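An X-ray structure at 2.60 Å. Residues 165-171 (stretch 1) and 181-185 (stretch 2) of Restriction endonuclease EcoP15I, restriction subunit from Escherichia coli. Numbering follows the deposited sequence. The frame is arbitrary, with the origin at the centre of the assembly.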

# COMPACT_ATOMS: atom_id res chain seq x y z
N GLN C 165 4.62 9.37 -0.64
CA GLN C 165 5.35 8.18 -1.11
C GLN C 165 6.26 8.36 -2.30
O GLN C 165 7.35 7.78 -2.30
CB GLN C 165 4.51 6.91 -1.18
CG GLN C 165 4.61 6.08 0.10
CD GLN C 165 5.80 5.13 0.21
OE1 GLN C 165 6.08 4.32 -0.68
NE2 GLN C 165 6.43 5.11 1.38
N ALA C 166 5.83 9.18 -3.28
CA ALA C 166 6.58 9.52 -4.49
C ALA C 166 7.93 10.16 -4.11
O ALA C 166 8.97 9.68 -4.58
CB ALA C 166 5.77 10.48 -5.35
N ILE C 167 7.91 11.17 -3.20
CA ILE C 167 9.10 11.87 -2.68
C ILE C 167 10.06 10.91 -1.92
O ILE C 167 11.24 10.82 -2.28
CB ILE C 167 8.74 13.19 -1.94
CG1 ILE C 167 8.17 14.22 -2.94
CG2 ILE C 167 9.98 13.79 -1.19
CD1 ILE C 167 7.02 14.97 -2.47
N HIS C 168 9.54 10.16 -0.92
CA HIS C 168 10.31 9.15 -0.18
C HIS C 168 11.06 8.25 -1.18
O HIS C 168 12.28 8.23 -1.17
CB HIS C 168 9.40 8.31 0.74
CG HIS C 168 10.07 7.06 1.24
ND1 HIS C 168 9.79 5.82 0.68
CD2 HIS C 168 11.06 6.90 2.15
CE1 HIS C 168 10.59 4.96 1.28
NE2 HIS C 168 11.37 5.57 2.18
N ASP C 169 10.32 7.58 -2.10
CA ASP C 169 10.85 6.68 -3.13
C ASP C 169 11.84 7.31 -4.10
O ASP C 169 12.78 6.64 -4.50
CB ASP C 169 9.70 6.07 -3.95
CG ASP C 169 8.68 5.25 -3.17
OD1 ASP C 169 8.96 4.90 -2.00
OD2 ASP C 169 7.62 4.93 -3.75
N PHE C 170 11.61 8.57 -4.52
CA PHE C 170 12.49 9.26 -5.46
C PHE C 170 13.81 9.58 -4.77
O PHE C 170 14.87 9.29 -5.32
CB PHE C 170 11.80 10.52 -6.05
CG PHE C 170 12.68 11.43 -6.91
CD1 PHE C 170 12.90 11.13 -8.25
CD2 PHE C 170 13.24 12.59 -6.39
CE1 PHE C 170 13.69 11.98 -9.05
CE2 PHE C 170 14.01 13.44 -7.19
CZ PHE C 170 14.24 13.12 -8.50
N VAL C 171 13.74 10.18 -3.57
CA VAL C 171 14.90 10.55 -2.76
C VAL C 171 15.72 9.27 -2.39
O VAL C 171 16.93 9.22 -2.64
CB VAL C 171 14.45 11.39 -1.53
CG1 VAL C 171 15.52 11.44 -0.44
CG2 VAL C 171 14.04 12.80 -1.94
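Stretch 2 (181-185) IHVLV

How does stretch 2 lie on the helix of stretch 1? Residues 181-185 form an extended strand that runs nearly antiparallel to the helix, with a signed crossing angle of -157° and a closest approach between axes of 8.9 Å. The nearest CA atoms are those of Phe170 and Leu184, 6.7 Å apart.

What does the first turn of the helix offer the strand? Gln165 stays out of reach, but Ala166 points its CB toward the strand, 4.1 Å from Leu184 CD1. Ile167 points sideways, yet its CG1 still comes within 4.3 Å of Leu184 CD2, so both methyl groups of the leucine find apolar neighbours.

Where is the contact tightest? After His168 and Asp169, which do not touch the strand, Phe170 directs its CA-to-CB bond toward the strand, and its ring reaches the backbone there. Leu184 CB sits over one ring face in a CH-pi contact, 3.8 Å from the Phe170 ring centroid and 9° off the normal. At the ring edge, Phe170 CE1 lies 3.3 Å from His182 O. Val171 is again out of reach.

What kind of contact is this? No hydrogen bond crosses between them; the contact is one of packing and buries 255 Å², both sides summed. The CA-to-CB bonds of His182 and Leu184 point toward the helix and that of Val183 away; the imidazole of His182 leads away again, its nitrogens hydrogen-bonded elsewhere in the structure.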

# COMPACT_ATOMS: atom_id res chain seq x y z
N ILE C 181 17.14 5.79 -14.74
CA ILE C 181 17.00 7.24 -14.61
C ILE C 181 15.73 7.38 -13.74
O ILE C 181 14.73 6.70 -14.00
CB ILE C 181 16.86 7.94 -15.99
CG1 ILE C 181 18.19 7.91 -16.75
CG2 ILE C 181 16.38 9.38 -15.84
CD1 ILE C 181 18.04 7.86 -18.23
N HIS C 182 15.79 8.22 -12.69
CA HIS C 182 14.68 8.43 -11.76
C HIS C 182 14.01 9.79 -12.00
O HIS C 182 14.68 10.82 -11.96
CB HIS C 182 15.15 8.27 -10.30
CG HIS C 182 15.87 6.98 -10.03
ND1 HIS C 182 15.18 5.79 -9.89
CD2 HIS C 182 17.20 6.73 -9.91
CE1 HIS C 182 16.10 4.86 -9.69
NE2 HIS C 182 17.33 5.38 -9.69
N VAL C 183 12.70 9.80 -12.26
CA VAL C 183 12.00 11.05 -12.54
C VAL C 183 10.74 11.37 -11.69
O VAL C 183 9.80 10.58 -11.64
CB VAL C 183 11.84 11.31 -14.07
CG1 VAL C 183 10.91 10.30 -14.74
CG2 VAL C 183 11.38 12.73 -14.34
N LEU C 184 10.76 12.53 -11.03
CA LEU C 184 9.66 13.03 -10.22
C LEU C 184 8.73 13.95 -11.00
O LEU C 184 9.12 15.07 -11.34
CB LEU C 184 10.15 13.73 -8.94
CG LEU C 184 9.07 14.02 -7.90
CD1 LEU C 184 8.72 12.78 -7.11
CD2 LEU C 184 9.50 15.11 -6.95
N VAL C 185 7.51 13.50 -11.26
CA VAL C 185 6.50 14.32 -11.92
C VAL C 185 5.59 14.93 -10.82
O VAL C 185 5.03 14.19 -10.00
CB VAL C 185 5.70 13.54 -13.00
CG1 VAL C 185 4.86 14.49 -13.86
CG2 VAL C 185 6.63 12.70 -13.87